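Long-range contacts in glucosamine--fructose-6-phosphate aminotransferase [isomerizing] (Francisella tularensis subsp. tularensis, PDB 3TBF), which catalyses the formation of glucosamine 6-phosphate from fructose 6-phosphate and glutamine, the fragment here probably being its sugar-isomerising half: residues F43-F51 / E146-K154; A155-S163 / I354-P362. All coordinates share one frame; numbering follows the deposited sequence.

Interaction 1 of 2, residues F43-F51 / E146-K154; sequences FDKRAKELF and ESDIAFMTK
I149 reaches from its strand into helix 47-51 with CD1 as the point of contact. I149 CD1 lies 3.8 Å from A47 CB. The side chains of I149 and F51 cross obliquely, with I149 CD1 3.7 Å from F51 CE1. L50 is met tip to tip, L50 CD2 lying 3.7 Å from I149 CD1. The chi1 of 58° sets I149 CG1 between the backbone N and the carbonyl carbon, and the extended chi2 carries CD1 on to the helix. In the loop before the helix, D44 takes the polar role: D44 OD2 accepts the N-H of A150 over 3.3 Å at 163°, the donor lying nearly along the C-O axis. Strand 149-152 ends the parallel, flavodoxin-like sheet of the first SIS domain; I149 and F151 bond through their backbones to strand 129-136, and the edge position leaves the A150 amide facing away from that neighbour. Beyond it the rings of F43 and F151 form an oblique pair, planes at 71°, with F43 CZ near the plane of the F151 ring, at its edge, 3.6 Å from F151 CD2. The side chains of L50 and D148 cross at about a right angle, L50 CD1 lying beside D148 OD2, and that oxygen accepts the amide of S132.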
loop_
_atom_site.group_PDB
_atom_site.type_symbol
_atom_site.label_atom_id
_atom_site.label_comp_id
_atom_site.label_asym_id
_atom_site.label_seq_id
_atom_site.Cartn_x
_atom_site.Cartn_y
_atom_site.Cartn_z
ATOM N N PHE A 43 19.756 -16.144 20.157
ATOM C CA PHE A 43 19.902 -16.040 18.709
ATOM C C PHE A 43 21.156 -16.768 18.254
ATOM O O PHE A 43 22.001 -17.153 19.060
ATOM C CB PHE A 43 20.000 -14.576 18.266
ATOM C CG PHE A 43 18.686 -13.852 18.258
ATOM C CD1 PHE A 43 18.066 -13.501 19.443
ATOM C CD2 PHE A 43 18.075 -13.503 17.047
ATOM C CE1 PHE A 43 16.852 -12.829 19.439
ATOM C CE2 PHE A 43 16.850 -12.821 17.028
ATOM C CZ PHE A 43 16.239 -12.486 18.224
ATOM N N ASP A 44 21.274 -16.952 16.949
ATOM C CA ASP A 44 22.494 -17.496 16.385
ATOM C C ASP A 44 23.623 -16.532 16.802
ATOM O O ASP A 44 23.339 -15.401 17.166
ATOM C CB ASP A 44 22.341 -17.650 14.868
ATOM C CG ASP A 44 20.998 -18.349 14.463
ATOM O OD1 ASP A 44 20.649 -19.398 15.057
ATOM O OD2 ASP A 44 20.284 -17.854 13.562
ATOM N N LYS A 45 24.882 -16.964 16.833
ATOM C CA LYS A 45 25.924 -16.072 17.408
ATOM C C LYS A 45 26.436 -14.995 16.437
ATOM O O LYS A 45 27.026 -14.008 16.859
ATOM C CB LYS A 45 27.065 -16.865 18.120
ATOM C CG LYS A 45 27.836 -17.935 17.298
ATOM C CD LYS A 45 29.161 -17.386 16.689
ATOM C CE LYS A 45 30.238 -18.493 16.509
ATOM N NZ LYS A 45 30.104 -19.275 15.226
ATOM N N ARG A 46 26.148 -15.162 15.144
ATOM C CA ARG A 46 26.487 -14.176 14.098
ATOM C C ARG A 46 25.544 -12.998 14.167
ATOM O O ARG A 46 25.876 -11.909 13.742
ATOM C CB ARG A 46 26.324 -14.783 12.705
ATOM C CG ARG A 46 27.067 -16.087 12.487
ATOM C CD ARG A 46 28.212 -15.905 11.535
ATOM N NE ARG A 46 29.212 -17.000 11.591
ATOM C CZ ARG A 46 30.035 -17.240 10.568
ATOM N NH1 ARG A 46 29.917 -16.449 9.478
ATOM N NH2 ARG A 46 30.958 -18.235 10.610
ATOM N N ALA A 47 24.354 -13.252 14.689
ATOM C CA ALA A 47 23.299 -12.268 14.817
ATOM C C ALA A 47 23.749 -10.924 15.356
ATOM O O ALA A 47 23.309 -9.892 14.852
ATOM C CB ALA A 47 22.176 -12.821 15.710
ATOM N N LYS A 48 24.588 -10.925 16.387
ATOM C CA LYS A 48 24.978 -9.681 17.047
ATOM C C LYS A 48 25.845 -8.810 16.161
ATOM O O LYS A 48 25.633 -7.610 16.086
ATOM C CB LYS A 48 25.690 -9.967 18.366
ATOM C CG LYS A 48 26.608 -8.861 18.894
ATOM C CD LYS A 48 27.051 -9.189 20.329
ATOM C CE LYS A 48 27.801 -8.018 21.021
ATOM N NZ LYS A 48 29.218 -7.830 20.523
ATOM N N GLU A 49 26.830 -9.410 15.510
ATOM C CA GLU A 49 27.724 -8.659 14.646
ATOM C C GLU A 49 26.892 -8.068 13.506
ATOM O O GLU A 49 27.032 -6.923 13.133
ATOM C CB GLU A 49 28.828 -9.584 14.138
ATOM C CG GLU A 49 29.656 -9.045 12.986
ATOM C CD GLU A 49 29.970 -10.124 11.915
ATOM O OE1 GLU A 49 30.444 -11.232 12.308
ATOM O OE2 GLU A 49 29.756 -9.857 10.692
ATOM N N LEU A 50 25.977 -8.867 13.002
ATOM C CA LEU A 50 25.122 -8.483 11.896
ATOM C C LEU A 50 24.172 -7.325 12.278
ATOM O O LEU A 50 23.880 -6.430 11.480
ATOM C CB LEU A 50 24.329 -9.712 11.529
ATOM C CG LEU A 50 23.788 -9.850 10.131
ATOM C CD1 LEU A 50 24.645 -10.878 9.361
ATOM C CD2 LEU A 50 22.345 -10.305 10.237
ATOM N N PHE A 51 23.708 -7.327 13.515
ATOM C CA PHE A 51 22.841 -6.275 13.988
ATOM C C PHE A 51 23.620 -4.989 14.305
ATOM O O PHE A 51 23.061 -3.892 14.246
ATOM C CB PHE A 51 22.088 -6.715 15.244
ATOM C CG PHE A 51 21.068 -7.822 15.031
ATOM C CD1 PHE A 51 20.506 -8.078 13.788
ATOM C CD2 PHE A 51 20.627 -8.576 16.124
ATOM C CE1 PHE A 51 19.551 -9.071 13.630
ATOM C CE2 PHE A 51 19.664 -9.572 15.961
ATOM C CZ PHE A 51 19.122 -9.806 14.713
ATOM N N GLU A 146 19.033 -20.524 3.539
ATOM C CA GLU A 146 19.737 -19.569 2.742
ATOM C C GLU A 146 19.914 -18.241 3.421
ATOM O O GLU A 146 20.637 -17.416 2.886
ATOM C CB GLU A 146 19.076 -19.435 1.419
ATOM C CG GLU A 146 19.149 -20.731 0.654
ATOM C CD GLU A 146 18.448 -20.633 -0.685
ATOM O OE1 GLU A 146 18.625 -19.597 -1.373
ATOM O OE2 GLU A 146 17.726 -21.593 -1.065
ATOM N N SER A 147 19.317 -18.034 4.596
ATOM C CA SER A 147 19.510 -16.784 5.311
ATOM C C SER A 147 20.690 -16.890 6.282
ATOM O O SER A 147 21.060 -17.971 6.690
ATOM C CB SER A 147 18.234 -16.401 6.079
ATOM O OG SER A 147 17.159 -16.248 5.176
ATOM N N ASP A 148 21.263 -15.759 6.675
ATOM C CA ASP A 148 22.309 -15.782 7.683
ATOM C C ASP A 148 21.779 -16.168 9.043
ATOM O O ASP A 148 22.452 -16.846 9.789
ATOM C CB ASP A 148 22.961 -14.421 7.816
ATOM C CG ASP A 148 23.653 -13.993 6.558
ATOM O OD1 ASP A 148 24.090 -14.886 5.801
ATOM O OD2 ASP A 148 23.777 -12.783 6.351
ATOM N N ILE A 149 20.588 -15.705 9.384
ATOM C CA ILE A 149 20.006 -16.010 10.669
ATOM C C ILE A 149 18.500 -16.205 10.553
ATOM O O ILE A 149 17.844 -15.630 9.695
ATOM C CB ILE A 149 20.384 -14.932 11.703
ATOM C CG1 ILE A 149 19.936 -13.535 11.296
ATOM C CG2 ILE A 149 21.895 -14.833 11.856
ATOM C CD1 ILE A 149 20.256 -12.522 12.408
ATOM N N ALA A 150 17.956 -17.016 11.426
ATOM C CA ALA A 150 16.566 -17.359 11.390
ATOM C C ALA A 150 15.992 -17.194 12.795
ATOM O O ALA A 150 16.472 -17.780 13.725
ATOM C CB ALA A 150 16.411 -18.777 10.943
ATOM N N PHE A 151 14.993 -16.355 12.933
ATOM C CA PHE A 151 14.169 -16.318 14.103
ATOM C C PHE A 151 12.923 -17.174 13.822
ATOM O O PHE A 151 12.131 -16.844 12.938
ATOM C CB PHE A 151 13.756 -14.902 14.420
ATOM C CG PHE A 151 12.955 -14.804 15.649
ATOM C CD1 PHE A 151 11.840 -15.634 15.845
ATOM C CD2 PHE A 151 13.302 -13.944 16.650
ATOM C CE1 PHE A 151 11.078 -15.585 17.007
ATOM C CE2 PHE A 151 12.548 -13.913 17.839
ATOM C CZ PHE A 151 11.426 -14.732 17.992
HETATM N N MSE A 152 12.749 -18.257 14.596
HETATM C CA MSE A 152 11.680 -19.185 14.356
HETATM C C MSE A 152 10.459 -18.797 15.200
HETATM O O MSE A 152 10.560 -18.591 16.380
HETATM C CB MSE A 152 12.118 -20.603 14.765
HETATM C CG MSE A 152 13.412 -21.097 14.126
HETATM SE SE MSE A 152 13.347 -20.986 12.155
HETATM C CE MSE A 152 11.878 -22.311 11.946
ATOM N N THR A 153 9.304 -18.711 14.568
ATOM C CA THR A 153 8.046 -18.657 15.260
ATOM C C THR A 153 7.711 -20.073 15.726
ATOM O O THR A 153 8.303 -21.020 15.284
ATOM C CB THR A 153 6.942 -18.138 14.329
ATOM O OG1 THR A 153 6.892 -18.977 13.152
ATOM C CG2 THR A 153 7.219 -16.678 13.916
ATOM N N LYS A 154 6.805 -20.209 16.678
ATOM C CA LYS A 154 6.363 -21.518 17.105
ATOM C C LYS A 154 4.894 -21.584 16.866
ATOM O O LYS A 154 4.127 -21.704 17.808
ATOM C CB LYS A 154 6.571 -21.733 18.571
ATOM C CG LYS A 154 7.970 -21.519 19.097
ATOM C CD LYS A 154 9.013 -22.013 18.191
ATOM C CE LYS A 154 10.146 -22.522 18.949
ATOM N NZ LYS A 154 11.414 -22.211 18.308
#

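Interaction 2 of 2, residues A155-S163 / I354-P362; sequences AGVEIGVAS and IKGTDVDQP
Q361 grips the 155-163 loop twice. Q361 N donates to I159 O over 2.9 Å, and Q361 NE2 donates to G160 O over 2.7 Å at an N-H...O angle of 173°. The second bond is straight at the donor, with the acceptor in the Q361 amide plane, but NE2 stands well above the plane of the G160 carbonyl (53° out of it). The route there is tight: with CG anti to the carbonyl carbon (chi1 -56°) and the chain extended beyond, Q361 CG passes 3.0 Å from I159 O. A third bond, V161 N to V359 O at 2.8 Å, closes the pairing. Next to it V161 CG2 lies 3.2 Å from D360 O. The nearest atoms of the other segment to this methyl are backbone carbonyl oxygens, and the V161 side chain also touches I252 of helix 238-253.

Further out, other parts of the fold hold both segments. D360 turns its carboxylate to helix 13-19, OD2 accepting Y13 N and OD1 accepting M14 N, and E17 of that helix accepts I159 N. E158 OE2 takes the amides of T164 and A166, fixing the loop where it leads into helix 165-184. In the other segment, a Schellman motif at G356 ends helix 335-355 and releases the tail. The two backbone bonds make a single antiparallel beta bridge, with G160 and D360 a non-hydrogen-bonded pair, which ties the C-terminal tail of a double-SIS isomerase to the loop after the first domain's last strand.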
loop_
_atom_site.group_PDB
_atom_site.type_symbol
_atom_site.label_atom_id
_atom_site.label_comp_id
_atom_site.label_asym_id
_atom_site.label_seq_id
_atom_site.Cartn_x
_atom_site.Cartn_y
_atom_site.Cartn_z
ATOM N N ALA A 155 4.487 -21.452 15.625
ATOM C CA ALA A 155 3.090 -21.537 15.315
ATOM C C ALA A 155 2.590 -22.996 15.200
ATOM O O ALA A 155 1.387 -23.221 15.353
ATOM C CB ALA A 155 2.781 -20.742 14.056
ATOM N N GLY A 156 3.470 -23.978 14.985
ATOM C CA GLY A 156 3.027 -25.329 14.616
ATOM C C GLY A 156 2.472 -25.283 13.208
ATOM O O GLY A 156 2.749 -24.354 12.499
ATOM N N VAL A 157 1.654 -26.247 12.818
ATOM C CA VAL A 157 1.209 -26.381 11.439
ATOM C C VAL A 157 -0.164 -25.752 11.266
ATOM O O VAL A 157 -0.984 -25.813 12.203
ATOM C CB VAL A 157 1.091 -27.905 11.075
ATOM C CG1 VAL A 157 0.771 -28.081 9.598
ATOM C CG2 VAL A 157 2.372 -28.672 11.473
ATOM N N GLU A 158 -0.430 -25.206 10.078
ATOM C CA GLU A 158 -1.746 -24.638 9.717
ATOM C C GLU A 158 -2.502 -25.389 8.593
ATOM O O GLU A 158 -1.970 -25.585 7.514
ATOM C CB GLU A 158 -1.590 -23.181 9.259
ATOM C CG GLU A 158 -1.443 -22.180 10.398
ATOM C CD GLU A 158 -1.468 -20.721 9.939
ATOM O OE1 GLU A 158 -1.384 -20.465 8.711
ATOM O OE2 GLU A 158 -1.578 -19.824 10.809
ATOM N N ILE A 159 -3.748 -25.784 8.855
ATOM C CA ILE A 159 -4.613 -26.383 7.848
ATOM C C ILE A 159 -5.746 -25.416 7.441
ATOM O O ILE A 159 -6.384 -25.604 6.424
ATOM C CB ILE A 159 -5.122 -27.767 8.366
ATOM C CG1 ILE A 159 -3.951 -28.765 8.392
ATOM C CG2 ILE A 159 -6.272 -28.347 7.507
ATOM C CD1 ILE A 159 -4.247 -30.043 9.103
ATOM N N GLY A 160 -5.958 -24.341 8.196
ATOM C CA GLY A 160 -6.957 -23.345 7.830
ATOM C C GLY A 160 -6.599 -22.707 6.493
ATOM O O GLY A 160 -5.429 -22.513 6.184
ATOM N N VAL A 161 -7.607 -22.402 5.695
ATOM C CA VAL A 161 -7.363 -21.725 4.437
ATOM C C VAL A 161 -6.614 -20.404 4.766
ATOM O O VAL A 161 -5.568 -20.113 4.173
ATOM C CB VAL A 161 -8.681 -21.441 3.620
ATOM C CG1 VAL A 161 -8.372 -20.534 2.416
ATOM C CG2 VAL A 161 -9.315 -22.732 3.154
ATOM N N ALA A 162 -7.142 -19.622 5.709
ATOM C CA ALA A 162 -6.465 -18.395 6.092
ATOM C C ALA A 162 -5.472 -18.721 7.175
ATOM O O ALA A 162 -5.672 -19.631 7.981
ATOM C CB ALA A 162 -7.462 -17.314 6.581
ATOM N N SER A 163 -4.376 -17.984 7.189
ATOM C CA SER A 163 -3.451 -18.141 8.269
ATOM C C SER A 163 -3.896 -17.246 9.462
ATOM O O SER A 163 -4.364 -16.094 9.300
ATOM C CB SER A 163 -2.069 -17.790 7.802
ATOM O OG SER A 163 -1.958 -16.402 7.858
ATOM N N ILE A 354 -21.595 -18.668 7.704
ATOM C CA ILE A 354 -22.820 -18.069 7.154
ATOM C C ILE A 354 -22.905 -18.157 5.628
ATOM O O ILE A 354 -23.927 -18.489 5.094
ATOM C CB ILE A 354 -22.938 -16.585 7.521
ATOM C CG1 ILE A 354 -23.229 -16.409 9.020
ATOM C CG2 ILE A 354 -24.028 -15.930 6.708
ATOM C CD1 ILE A 354 -24.639 -16.689 9.420
ATOM N N LYS A 355 -21.830 -17.863 4.928
ATOM C CA LYS A 355 -21.837 -17.951 3.458
ATOM C C LYS A 355 -21.668 -19.390 2.971
ATOM O O LYS A 355 -21.804 -19.645 1.791
ATOM C CB LYS A 355 -20.714 -17.104 2.852
ATOM C CG LYS A 355 -20.795 -15.572 3.128
ATOM C CD LYS A 355 -21.402 -14.846 1.964
ATOM C CE LYS A 355 -21.503 -13.359 2.204
ATOM N NZ LYS A 355 -22.354 -12.687 1.173
ATOM N N GLY A 356 -21.339 -20.327 3.865
ATOM C CA GLY A 356 -21.180 -21.726 3.462
ATOM C C GLY A 356 -19.893 -22.014 2.714
ATOM O O GLY A 356 -19.801 -23.001 1.989
ATOM N N THR A 357 -18.901 -21.145 2.881
ATOM C CA THR A 357 -17.620 -21.310 2.184
ATOM C C THR A 357 -16.671 -22.120 3.043
ATOM O O THR A 357 -16.969 -22.424 4.193
ATOM C CB THR A 357 -16.974 -19.961 1.725
ATOM O OG1 THR A 357 -17.120 -18.955 2.734
ATOM C CG2 THR A 357 -17.602 -19.479 0.399
ATOM N N ASP A 358 -15.566 -22.533 2.443
ATOM C CA ASP A 358 -14.676 -23.529 3.052
ATOM C C ASP A 358 -13.786 -22.782 4.010
ATOM O O ASP A 358 -13.261 -21.710 3.674
ATOM C CB ASP A 358 -13.789 -24.232 1.991
ATOM C CG ASP A 358 -14.517 -25.366 1.259
ATOM O OD1 ASP A 358 -15.421 -26.004 1.866
ATOM O OD2 ASP A 358 -14.179 -25.617 0.071
ATOM N N VAL A 359 -13.611 -23.301 5.211
ATOM C CA VAL A 359 -12.651 -22.647 6.073
ATOM C C VAL A 359 -11.360 -23.429 6.114
ATOM O O VAL A 359 -10.314 -22.869 6.303
ATOM C CB VAL A 359 -13.232 -22.312 7.450
ATOM C CG1 VAL A 359 -14.221 -21.170 7.282
ATOM C CG2 VAL A 359 -13.868 -23.537 8.086
ATOM N N ASP A 360 -11.428 -24.727 5.910
ATOM C CA ASP A 360 -10.231 -25.529 5.977
ATOM C C ASP A 360 -9.701 -25.825 4.564
ATOM O O ASP A 360 -10.436 -25.732 3.578
ATOM C CB ASP A 360 -10.530 -26.818 6.743
ATOM C CG ASP A 360 -10.694 -26.591 8.262
ATOM O OD1 ASP A 360 -10.200 -25.558 8.813
ATOM O OD2 ASP A 360 -11.317 -27.483 8.900
ATOM N N GLN A 361 -8.411 -26.147 4.476
ATOM C CA GLN A 361 -7.809 -26.592 3.222
ATOM C C GLN A 361 -8.142 -28.076 3.039
ATOM O O GLN A 361 -8.580 -28.754 3.985
ATOM C CB GLN A 361 -6.286 -26.408 3.222
ATOM C CG GLN A 361 -5.752 -24.989 3.512
ATOM C CD GLN A 361 -4.233 -24.995 3.824
ATOM O OE1 GLN A 361 -3.469 -25.714 3.178
ATOM N NE2 GLN A 361 -3.804 -24.204 4.810
ATOM N N PRO A 362 -7.984 -28.581 1.818
ATOM C CA PRO A 362 -7.973 -30.018 1.557
ATOM C C PRO A 362 -6.816 -30.783 2.224
ATOM O O PRO A 362 -6.926 -31.991 2.447
ATOM C CB PRO A 362 -7.825 -30.088 0.038
ATOM C CG PRO A 362 -8.199 -28.715 -0.490
ATOM C CD PRO A 362 -8.495 -27.824 0.675
#

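The two contacts follow each other in series, interaction 1 closing at K154 and interaction 2 opening at A155, yet their centres lie 30 Å apart. One run of chain spans that distance: strand 149-152, the outermost strand of the first five-stranded parallel sheet on its side, continues into the loop before helix 165-184. Interaction 1 lies at the edge of the first sheet, setting helix 47-52 and the loop before it against that strand. Interaction 2 joins the loop to the tail after helix 335-355, the helix following the second five-stranded sheet. The first covers part of the edge of the first sheet, whereas the second links the two halves of the double-SIS chain.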